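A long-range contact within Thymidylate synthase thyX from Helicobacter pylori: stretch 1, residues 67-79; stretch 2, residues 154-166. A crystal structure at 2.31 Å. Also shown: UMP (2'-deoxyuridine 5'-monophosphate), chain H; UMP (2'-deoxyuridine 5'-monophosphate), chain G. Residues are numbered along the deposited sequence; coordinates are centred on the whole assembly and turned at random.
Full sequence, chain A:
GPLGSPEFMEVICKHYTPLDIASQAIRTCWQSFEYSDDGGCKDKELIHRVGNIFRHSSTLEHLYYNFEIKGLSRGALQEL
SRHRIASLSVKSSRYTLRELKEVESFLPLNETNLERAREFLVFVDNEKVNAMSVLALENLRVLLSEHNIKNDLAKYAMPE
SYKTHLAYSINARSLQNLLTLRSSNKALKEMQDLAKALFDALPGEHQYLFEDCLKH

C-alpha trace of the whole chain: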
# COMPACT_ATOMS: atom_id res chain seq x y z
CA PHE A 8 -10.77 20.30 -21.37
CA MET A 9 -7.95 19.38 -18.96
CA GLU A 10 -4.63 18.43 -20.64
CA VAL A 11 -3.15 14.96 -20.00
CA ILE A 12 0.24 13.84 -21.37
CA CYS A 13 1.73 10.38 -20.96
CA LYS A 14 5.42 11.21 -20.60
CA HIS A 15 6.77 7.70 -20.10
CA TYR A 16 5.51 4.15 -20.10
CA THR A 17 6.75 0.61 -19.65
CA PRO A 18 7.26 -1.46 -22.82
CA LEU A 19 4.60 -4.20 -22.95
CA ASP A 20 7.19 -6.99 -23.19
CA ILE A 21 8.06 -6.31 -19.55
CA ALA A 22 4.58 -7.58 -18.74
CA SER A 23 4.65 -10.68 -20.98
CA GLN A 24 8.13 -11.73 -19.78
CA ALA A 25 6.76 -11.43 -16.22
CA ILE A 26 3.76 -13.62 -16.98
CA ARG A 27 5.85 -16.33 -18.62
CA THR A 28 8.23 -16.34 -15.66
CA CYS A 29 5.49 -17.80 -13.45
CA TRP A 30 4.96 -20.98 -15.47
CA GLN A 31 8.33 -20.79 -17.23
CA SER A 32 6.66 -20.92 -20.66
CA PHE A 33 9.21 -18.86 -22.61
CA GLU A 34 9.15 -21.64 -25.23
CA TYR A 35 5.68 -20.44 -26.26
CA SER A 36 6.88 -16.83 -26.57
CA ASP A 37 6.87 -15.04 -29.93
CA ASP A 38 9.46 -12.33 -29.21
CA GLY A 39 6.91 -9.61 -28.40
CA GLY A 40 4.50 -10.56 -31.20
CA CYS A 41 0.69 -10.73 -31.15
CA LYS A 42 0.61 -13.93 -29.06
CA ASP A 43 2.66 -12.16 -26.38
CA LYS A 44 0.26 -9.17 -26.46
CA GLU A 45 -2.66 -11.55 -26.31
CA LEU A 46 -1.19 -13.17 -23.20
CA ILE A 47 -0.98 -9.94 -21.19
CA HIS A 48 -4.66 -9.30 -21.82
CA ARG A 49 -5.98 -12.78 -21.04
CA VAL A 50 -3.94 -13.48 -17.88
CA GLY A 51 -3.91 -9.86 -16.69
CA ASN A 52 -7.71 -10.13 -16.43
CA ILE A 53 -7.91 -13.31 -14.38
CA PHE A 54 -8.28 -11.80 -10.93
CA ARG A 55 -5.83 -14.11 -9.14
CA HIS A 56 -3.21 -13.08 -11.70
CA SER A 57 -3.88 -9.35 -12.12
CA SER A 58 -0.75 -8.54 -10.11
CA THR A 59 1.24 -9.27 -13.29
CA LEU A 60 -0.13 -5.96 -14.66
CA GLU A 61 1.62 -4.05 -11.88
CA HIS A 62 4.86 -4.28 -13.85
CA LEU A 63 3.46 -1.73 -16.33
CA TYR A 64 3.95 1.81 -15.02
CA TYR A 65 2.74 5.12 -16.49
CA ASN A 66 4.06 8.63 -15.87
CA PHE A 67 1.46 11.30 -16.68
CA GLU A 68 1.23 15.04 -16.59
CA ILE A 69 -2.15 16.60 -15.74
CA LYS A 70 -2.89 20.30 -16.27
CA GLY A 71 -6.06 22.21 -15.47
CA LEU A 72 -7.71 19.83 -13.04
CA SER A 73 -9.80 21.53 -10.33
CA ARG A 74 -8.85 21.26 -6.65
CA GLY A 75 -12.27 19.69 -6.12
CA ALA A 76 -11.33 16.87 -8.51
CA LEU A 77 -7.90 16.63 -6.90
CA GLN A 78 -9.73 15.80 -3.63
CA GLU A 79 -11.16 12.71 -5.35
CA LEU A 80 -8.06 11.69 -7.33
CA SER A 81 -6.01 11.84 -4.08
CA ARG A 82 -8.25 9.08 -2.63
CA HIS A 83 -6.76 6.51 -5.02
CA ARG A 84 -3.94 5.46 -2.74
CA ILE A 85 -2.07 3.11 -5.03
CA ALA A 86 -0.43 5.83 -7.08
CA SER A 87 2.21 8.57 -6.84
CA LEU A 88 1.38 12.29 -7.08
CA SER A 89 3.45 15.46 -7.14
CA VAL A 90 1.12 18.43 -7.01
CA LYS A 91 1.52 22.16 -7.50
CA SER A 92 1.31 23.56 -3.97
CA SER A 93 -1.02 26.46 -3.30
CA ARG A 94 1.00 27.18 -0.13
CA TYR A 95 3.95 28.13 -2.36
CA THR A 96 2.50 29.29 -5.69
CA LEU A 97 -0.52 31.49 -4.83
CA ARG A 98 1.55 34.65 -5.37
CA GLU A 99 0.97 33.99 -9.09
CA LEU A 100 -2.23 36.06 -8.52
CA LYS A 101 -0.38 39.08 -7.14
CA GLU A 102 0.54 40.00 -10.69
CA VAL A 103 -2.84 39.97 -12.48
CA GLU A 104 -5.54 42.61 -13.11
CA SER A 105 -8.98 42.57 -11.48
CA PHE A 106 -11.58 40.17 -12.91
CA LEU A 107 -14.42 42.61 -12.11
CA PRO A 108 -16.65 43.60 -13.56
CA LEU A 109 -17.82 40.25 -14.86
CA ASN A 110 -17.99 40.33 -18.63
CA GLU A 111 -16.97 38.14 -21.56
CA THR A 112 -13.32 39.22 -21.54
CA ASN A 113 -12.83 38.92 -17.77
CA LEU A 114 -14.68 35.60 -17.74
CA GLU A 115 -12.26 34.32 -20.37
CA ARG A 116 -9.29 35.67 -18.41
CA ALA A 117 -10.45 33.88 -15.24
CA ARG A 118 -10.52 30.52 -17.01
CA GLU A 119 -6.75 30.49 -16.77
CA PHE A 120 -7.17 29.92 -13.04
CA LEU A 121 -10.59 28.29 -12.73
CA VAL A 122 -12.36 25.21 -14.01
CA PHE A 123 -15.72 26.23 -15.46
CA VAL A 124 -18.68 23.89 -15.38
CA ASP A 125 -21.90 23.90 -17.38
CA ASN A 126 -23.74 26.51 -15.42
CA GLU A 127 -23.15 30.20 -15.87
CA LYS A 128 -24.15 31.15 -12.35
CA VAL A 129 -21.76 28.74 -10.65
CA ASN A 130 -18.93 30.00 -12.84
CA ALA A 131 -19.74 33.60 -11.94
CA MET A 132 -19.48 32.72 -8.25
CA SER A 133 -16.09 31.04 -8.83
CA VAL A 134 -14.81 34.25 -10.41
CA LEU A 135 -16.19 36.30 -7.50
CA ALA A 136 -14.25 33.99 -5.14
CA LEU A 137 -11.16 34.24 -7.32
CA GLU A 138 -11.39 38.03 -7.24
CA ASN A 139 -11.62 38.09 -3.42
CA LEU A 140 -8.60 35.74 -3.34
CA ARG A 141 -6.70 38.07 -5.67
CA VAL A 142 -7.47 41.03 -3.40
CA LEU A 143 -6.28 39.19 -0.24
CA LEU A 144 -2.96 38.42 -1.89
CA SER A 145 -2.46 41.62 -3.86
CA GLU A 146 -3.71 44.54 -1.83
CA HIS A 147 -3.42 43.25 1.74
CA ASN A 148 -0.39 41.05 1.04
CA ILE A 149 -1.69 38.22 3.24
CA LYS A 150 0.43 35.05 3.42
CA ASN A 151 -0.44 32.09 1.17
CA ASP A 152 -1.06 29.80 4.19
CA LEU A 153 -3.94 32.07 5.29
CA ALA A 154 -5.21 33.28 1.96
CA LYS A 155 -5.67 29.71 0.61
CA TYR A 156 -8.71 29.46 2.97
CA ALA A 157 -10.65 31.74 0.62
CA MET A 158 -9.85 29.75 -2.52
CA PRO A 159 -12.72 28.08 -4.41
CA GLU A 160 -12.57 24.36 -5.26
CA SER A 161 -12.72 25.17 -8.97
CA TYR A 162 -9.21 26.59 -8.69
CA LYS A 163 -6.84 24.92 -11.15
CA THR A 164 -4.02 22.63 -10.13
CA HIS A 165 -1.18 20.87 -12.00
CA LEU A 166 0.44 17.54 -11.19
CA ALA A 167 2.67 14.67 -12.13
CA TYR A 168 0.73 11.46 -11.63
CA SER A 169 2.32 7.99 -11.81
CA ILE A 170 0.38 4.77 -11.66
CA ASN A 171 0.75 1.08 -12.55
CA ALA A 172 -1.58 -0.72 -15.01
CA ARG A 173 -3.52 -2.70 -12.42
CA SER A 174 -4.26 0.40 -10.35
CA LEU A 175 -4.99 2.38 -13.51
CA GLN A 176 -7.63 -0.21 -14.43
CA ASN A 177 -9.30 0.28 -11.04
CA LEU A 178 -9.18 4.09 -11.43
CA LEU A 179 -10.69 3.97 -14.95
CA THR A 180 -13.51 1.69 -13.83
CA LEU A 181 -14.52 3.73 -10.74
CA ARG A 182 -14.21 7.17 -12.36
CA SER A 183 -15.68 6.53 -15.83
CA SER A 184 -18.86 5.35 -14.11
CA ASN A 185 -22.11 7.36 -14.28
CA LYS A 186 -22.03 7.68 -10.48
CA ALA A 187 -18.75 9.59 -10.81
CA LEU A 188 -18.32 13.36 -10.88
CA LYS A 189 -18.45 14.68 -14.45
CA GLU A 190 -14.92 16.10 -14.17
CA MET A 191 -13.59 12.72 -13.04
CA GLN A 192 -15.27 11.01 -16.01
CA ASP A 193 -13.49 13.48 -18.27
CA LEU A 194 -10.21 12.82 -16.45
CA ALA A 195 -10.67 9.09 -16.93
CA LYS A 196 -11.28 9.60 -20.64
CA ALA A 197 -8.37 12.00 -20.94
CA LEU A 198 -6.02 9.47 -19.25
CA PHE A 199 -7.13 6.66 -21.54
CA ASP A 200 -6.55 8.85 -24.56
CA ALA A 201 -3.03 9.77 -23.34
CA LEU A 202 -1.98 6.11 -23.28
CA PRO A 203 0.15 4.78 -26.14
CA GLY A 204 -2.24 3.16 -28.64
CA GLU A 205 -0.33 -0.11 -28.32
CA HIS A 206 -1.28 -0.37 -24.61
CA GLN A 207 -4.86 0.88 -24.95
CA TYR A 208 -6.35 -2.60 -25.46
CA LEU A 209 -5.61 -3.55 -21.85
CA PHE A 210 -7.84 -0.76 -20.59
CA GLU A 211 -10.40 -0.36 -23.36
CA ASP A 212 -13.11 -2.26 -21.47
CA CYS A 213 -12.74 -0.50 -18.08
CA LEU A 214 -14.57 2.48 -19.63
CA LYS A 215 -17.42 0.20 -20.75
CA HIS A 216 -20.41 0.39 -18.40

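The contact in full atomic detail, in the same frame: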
# COMPACT_ATOMS: atom_id res chain seq x y z
N PHE A 67 2.29 10.29 -16.04
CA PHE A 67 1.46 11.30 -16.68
C PHE A 67 1.75 12.71 -16.21
O PHE A 67 2.33 12.93 -15.15
CB PHE A 67 -0.01 11.06 -16.41
CG PHE A 67 -0.53 9.76 -16.94
CD1 PHE A 67 -0.98 9.65 -18.25
CD2 PHE A 67 -0.62 8.64 -16.11
CE1 PHE A 67 -1.49 8.47 -18.72
CE2 PHE A 67 -1.12 7.45 -16.59
CZ PHE A 67 -1.56 7.36 -17.90
N GLU A 68 1.29 13.66 -17.01
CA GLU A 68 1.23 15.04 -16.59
C GLU A 68 -0.22 15.48 -16.73
O GLU A 68 -0.85 15.20 -17.75
CB GLU A 68 2.16 15.89 -17.44
CG GLU A 68 2.48 17.26 -16.85
CD GLU A 68 2.89 18.27 -17.93
OE1 GLU A 68 3.68 17.90 -18.84
OE2 GLU A 68 2.42 19.43 -17.87
N ILE A 69 -0.77 16.13 -15.71
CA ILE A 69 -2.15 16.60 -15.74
C ILE A 69 -2.20 18.09 -15.47
O ILE A 69 -1.71 18.56 -14.44
CB ILE A 69 -3.03 15.86 -14.71
CG1 ILE A 69 -2.91 14.34 -14.90
CG2 ILE A 69 -4.50 16.35 -14.80
CD1 ILE A 69 -3.46 13.50 -13.74
N LYS A 70 -2.76 18.85 -16.42
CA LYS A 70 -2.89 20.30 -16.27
C LYS A 70 -4.35 20.72 -16.32
O LYS A 70 -5.13 20.21 -17.12
CB LYS A 70 -2.10 21.06 -17.35
CG LYS A 70 -0.71 20.51 -17.62
CD LYS A 70 0.29 21.61 -18.02
CE LYS A 70 -0.14 22.33 -19.30
NZ LYS A 70 0.83 23.39 -19.74
N GLY A 71 -4.72 21.63 -15.44
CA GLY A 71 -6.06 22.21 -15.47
C GLY A 71 -7.14 21.40 -14.79
O GLY A 71 -8.31 21.52 -15.12
N LEU A 72 -6.75 20.57 -13.84
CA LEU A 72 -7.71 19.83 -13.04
C LEU A 72 -8.10 20.73 -11.86
O LEU A 72 -7.26 21.47 -11.32
CB LEU A 72 -7.07 18.52 -12.55
CG LEU A 72 -7.98 17.52 -11.86
CD1 LEU A 72 -8.88 16.83 -12.88
CD2 LEU A 72 -7.19 16.50 -11.03
N SER A 73 -9.37 20.71 -11.46
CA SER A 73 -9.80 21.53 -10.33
C SER A 73 -9.30 20.92 -9.02
O SER A 73 -9.02 19.71 -8.96
CB SER A 73 -11.33 21.66 -10.31
OG SER A 73 -11.97 20.50 -9.82
N ARG A 74 -9.20 21.74 -7.98
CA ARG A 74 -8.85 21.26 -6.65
C ARG A 74 -9.91 20.29 -6.14
O ARG A 74 -9.59 19.32 -5.43
CB ARG A 74 -8.73 22.42 -5.64
CG ARG A 74 -7.74 23.50 -6.03
CD ARG A 74 -6.39 23.30 -5.40
NE ARG A 74 -6.45 23.38 -3.94
CZ ARG A 74 -5.42 23.09 -3.15
NH1 ARG A 74 -4.25 22.71 -3.67
NH2 ARG A 74 -5.55 23.17 -1.82
N GLY A 75 -11.17 20.56 -6.49
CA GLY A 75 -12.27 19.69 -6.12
C GLY A 75 -12.05 18.28 -6.66
O GLY A 75 -12.28 17.30 -5.95
N ALA A 76 -11.60 18.18 -7.91
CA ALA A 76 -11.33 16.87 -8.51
C ALA A 76 -10.05 16.25 -7.95
O ALA A 76 -9.94 15.03 -7.85
CB ALA A 76 -11.24 16.98 -10.03
N LEU A 77 -9.09 17.10 -7.59
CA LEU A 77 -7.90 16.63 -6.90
C LEU A 77 -8.27 15.91 -5.59
O LEU A 77 -7.66 14.92 -5.24
CB LEU A 77 -6.96 17.81 -6.60
CG LEU A 77 -5.71 17.47 -5.79
CD1 LEU A 77 -4.81 16.54 -6.63
CD2 LEU A 77 -4.96 18.72 -5.36
N GLN A 78 -9.27 16.43 -4.88
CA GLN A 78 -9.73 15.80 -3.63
C GLN A 78 -10.08 14.34 -3.89
O GLN A 78 -9.75 13.47 -3.08
CB GLN A 78 -10.99 16.50 -3.07
CG GLN A 78 -10.79 17.88 -2.46
CD GLN A 78 -10.41 17.81 -0.98
OE1 GLN A 78 -9.98 16.76 -0.47
NE2 GLN A 78 -10.57 18.92 -0.29
N GLU A 79 -10.74 14.07 -5.01
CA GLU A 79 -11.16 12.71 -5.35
C GLU A 79 -10.02 11.86 -5.92
O GLU A 79 -9.89 10.68 -5.58
CB GLU A 79 -12.34 12.74 -6.31
CG GLU A 79 -13.52 13.55 -5.79
CD GLU A 79 -14.75 13.45 -6.69
OE1 GLU A 79 -14.67 12.73 -7.71
OE2 GLU A 79 -15.79 14.08 -6.37
N ALA A 154 -4.35 32.90 3.07
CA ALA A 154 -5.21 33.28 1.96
C ALA A 154 -5.87 32.05 1.32
O ALA A 154 -7.04 32.10 0.95
CB ALA A 154 -4.44 34.10 0.94
N LYS A 155 -5.13 30.93 1.23
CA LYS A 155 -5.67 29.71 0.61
C LYS A 155 -7.04 29.26 1.17
O LYS A 155 -7.77 28.54 0.50
CB LYS A 155 -4.65 28.56 0.66
CG LYS A 155 -4.40 28.00 2.06
CD LYS A 155 -3.23 27.03 2.09
CE LYS A 155 -3.69 25.57 2.04
NZ LYS A 155 -4.27 25.19 0.72
N TYR A 156 -7.40 29.71 2.38
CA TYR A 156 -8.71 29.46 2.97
C TYR A 156 -9.88 30.08 2.20
O TYR A 156 -11.02 29.63 2.31
CB TYR A 156 -8.74 29.89 4.45
CG TYR A 156 -8.03 28.85 5.27
CD1 TYR A 156 -6.64 28.80 5.30
CD2 TYR A 156 -8.74 27.87 5.96
CE1 TYR A 156 -5.96 27.81 6.02
CE2 TYR A 156 -8.08 26.88 6.68
CZ TYR A 156 -6.68 26.85 6.70
OH TYR A 156 -5.99 25.87 7.41
N ALA A 157 -9.60 31.10 1.39
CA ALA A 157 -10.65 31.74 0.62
C ALA A 157 -10.76 31.18 -0.80
O ALA A 157 -11.59 31.61 -1.58
CB ALA A 157 -10.40 33.24 0.56
N MET A 158 -9.91 30.23 -1.15
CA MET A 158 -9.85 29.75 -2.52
C MET A 158 -11.01 28.80 -2.85
O MET A 158 -11.36 27.93 -2.06
CB MET A 158 -8.50 29.07 -2.72
CG MET A 158 -8.30 28.37 -4.04
SD MET A 158 -6.63 27.70 -4.11
CE MET A 158 -6.64 26.65 -2.67
N PRO A 159 -11.63 28.97 -4.03
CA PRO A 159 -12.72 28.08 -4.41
C PRO A 159 -12.18 26.73 -4.90
O PRO A 159 -11.04 26.65 -5.38
CB PRO A 159 -13.38 28.82 -5.57
CG PRO A 159 -12.21 29.42 -6.28
CD PRO A 159 -11.29 29.90 -5.13
N GLU A 160 -12.99 25.69 -4.80
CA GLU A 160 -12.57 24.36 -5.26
C GLU A 160 -12.36 24.26 -6.77
O GLU A 160 -11.70 23.36 -7.24
CB GLU A 160 -13.56 23.29 -4.81
CG GLU A 160 -13.79 23.28 -3.32
CD GLU A 160 -13.27 22.01 -2.68
OE1 GLU A 160 -13.56 20.92 -3.23
OE2 GLU A 160 -12.59 22.11 -1.64
N SER A 161 -12.92 25.20 -7.53
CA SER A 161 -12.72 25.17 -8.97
C SER A 161 -11.34 25.68 -9.37
O SER A 161 -11.00 25.70 -10.54
CB SER A 161 -13.81 25.95 -9.69
OG SER A 161 -13.88 27.27 -9.20
N TYR A 162 -10.54 26.10 -8.40
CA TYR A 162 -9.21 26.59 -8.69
C TYR A 162 -8.35 25.51 -9.35
O TYR A 162 -8.33 24.36 -8.91
CB TYR A 162 -8.53 27.06 -7.42
CG TYR A 162 -7.38 27.99 -7.70
CD1 TYR A 162 -6.09 27.51 -7.85
CD2 TYR A 162 -7.59 29.36 -7.83
CE1 TYR A 162 -5.03 28.37 -8.12
CE2 TYR A 162 -6.55 30.22 -8.10
CZ TYR A 162 -5.28 29.73 -8.25
OH TYR A 162 -4.26 30.61 -8.50
N LYS A 163 -7.64 25.88 -10.40
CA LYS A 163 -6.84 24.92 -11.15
C LYS A 163 -5.55 24.46 -10.46
O LYS A 163 -4.85 25.24 -9.83
CB LYS A 163 -6.52 25.43 -12.56
CG LYS A 163 -7.64 25.22 -13.55
CD LYS A 163 -7.27 25.83 -14.87
CE LYS A 163 -8.41 25.76 -15.85
NZ LYS A 163 -7.96 26.31 -17.16
N THR A 164 -5.28 23.18 -10.60
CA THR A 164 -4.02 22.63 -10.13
C THR A 164 -3.29 21.93 -11.29
O THR A 164 -3.84 21.78 -12.39
CB THR A 164 -4.27 21.64 -8.94
OG1 THR A 164 -3.01 21.30 -8.34
CG2 THR A 164 -4.98 20.39 -9.42
N HIS A 165 -2.07 21.49 -11.02
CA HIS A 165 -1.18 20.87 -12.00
C HIS A 165 -0.41 19.78 -11.26
O HIS A 165 0.01 19.98 -10.11
CB HIS A 165 -0.24 21.95 -12.55
CG HIS A 165 0.79 21.46 -13.51
ND1 HIS A 165 2.00 22.11 -13.69
CD2 HIS A 165 0.81 20.41 -14.36
CE1 HIS A 165 2.72 21.48 -14.60
NE2 HIS A 165 2.02 20.44 -15.02
N LEU A 166 -0.27 18.61 -11.87
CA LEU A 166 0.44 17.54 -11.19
C LEU A 166 1.12 16.54 -12.11
O LEU A 166 0.74 16.36 -13.26
CB LEU A 166 -0.50 16.77 -10.25
CG LEU A 166 -1.71 16.14 -10.93
CD1 LEU A 166 -2.14 14.90 -10.20
CD2 LEU A 166 -2.86 17.14 -11.04
N1 UMP H . -15.06 11.21 -2.79
C2 UMP H . -14.53 10.73 -3.97
N3 UMP H . -15.32 10.63 -5.09
C4 UMP H . -16.65 11.03 -5.04
C5 UMP H . -17.18 11.51 -3.85
C6 UMP H . -16.37 11.61 -2.72
O2 UMP H . -13.35 10.38 -4.01
O4 UMP H . -17.34 10.95 -6.05
C1' UMP H . -14.17 11.31 -1.63
C2' UMP H . -13.23 12.50 -1.86
C3' UMP H . -13.30 13.29 -0.57
C4' UMP H . -14.61 12.86 0.05
O3' UMP H . -12.23 12.94 0.28
O4' UMP H . -14.94 11.59 -0.48
C5' UMP H . -15.72 13.86 -0.25
O5' UMP H . -15.66 14.23 -1.62
P UMP H . -16.76 15.21 -2.29
OP1 UMP H . -16.80 16.47 -1.47
OP2 UMP H . -18.12 14.55 -2.36
OP3 UMP H . -16.34 15.49 -3.70
N1 UMP G . 0.53 19.03 0.29
C2 UMP G . 0.47 18.52 1.57
N3 UMP G . 0.99 19.27 2.62
C4 UMP G . 1.55 20.51 2.37
C5 UMP G . 1.61 21.02 1.08
C6 UMP G . 1.08 20.26 0.04
O2 UMP G . -0.04 17.41 1.77
O4 UMP G . 1.99 21.16 3.31
C1' UMP G . -0.05 18.24 -0.80
C2' UMP G . -1.57 18.34 -0.66
C3' UMP G . -2.04 18.57 -2.08
C4' UMP G . -0.86 19.23 -2.77
O3' UMP G . -2.29 17.33 -2.69
O4' UMP G . 0.29 18.81 -2.05
C5' UMP G . -0.94 20.76 -2.72
O5' UMP G . -1.39 21.15 -1.44
P UMP G . -1.51 22.67 -0.92
OP1 UMP G . -2.49 23.33 -1.84
OP2 UMP G . -0.16 23.34 -0.90
OP3 UMP G . -2.02 22.66 0.48
O HOH W 1 -2.81 22.90 -6.27
O HOH W 2 -4.62 22.32 0.84

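The contact is an antiparallel β-ladder, interrupted by a bulge, that runs directly into the start of a helix, where Arg-74 and Lys-155 converge on the phosphate of the chain G 2'-deoxyuridine 5'-monophosphate. Strands 67-70 and 163-166 run at 168° to each other, and the two stretches bury 877 Å² between them.

Ile-69 and Leu-166 form a hydrogen-bonded pair, with Ile-69 N to Leu-166 O and Leu-166 N to Ile-69 O both 2.9 Å and nearly straight. The next pair, Lys-70 with His-165, is of the non-hydrogen-bonded kind. The register then shifts by one residue at Gly-71, whose positive phi (84°) is readily adopted by glycine. Within this bulge, Thr-164 O accepts from two successive amides, Gly-71 N at 3.2 Å and, weakly, Leu-72 N at 3.5 Å. Pairing resumes with a short bond from Thr-164 N to Leu-72 O, 2.7 Å.

The two faces of the ladder differ in character. On one, Ile-69, Leu-72, Thr-164 and Leu-166 are all buried; Leu-166 CD2 packs 3.9 Å from Ile-69 CB and 4.4 Å from Leu-72 CD2, so its side chain bridges the bulge. On the other, the His-165 imidazole donates from NE2 to Glu-68 OE2 (3.1 Å), which lies near the ring plane. Lys-70 makes an off-centre CH-π contact, its CD 4.0 Å from the centroid of the His-165 ring.

The ladder ends with Ser-73 and Lys-163, a non-hydrogen-bonded pair whose side chains diverge; Ser-73 is also the N-cap of the helix, its OG accepting from Ala-76 N at 3.0 Å. The first amides of that helix are met by carbonyls of the opposing loop: Arg-74 N donates to Tyr-162 O and Gly-75 N to Glu-160 O, both at 2.9 Å. The type I turn from Pro-159 to Tyr-162 contains both acceptors, so stretch 2 supplies partners for amides that lack a preceding helical turn.

The Arg-74 side chain extends across stretch 2, with Met-158 CE over one face of its guanidinium, 3.5 Å from Arg-74 NE. OP1 of the chain G nucleotide lies at the guanidinium edge and accepts from Arg-74 NH1 at 2.6 Å. Arg-74 NH2 and Lys-155 NZ, two donors of like charge, approach to 3.5 Å. The nearby phosphate offsets their charges, and water 2 accepts from both Arg-74 NH2 and Lys-155 NZ at 2.9 Å while its O donates to OP3 of the same chain G nucleotide at 2.6 Å. Water 1 similarly links Arg-74 NH1 (3.0 Å) to Thr-164 OG1 (2.6 Å), tying the ligand-binding arginine back to the strand.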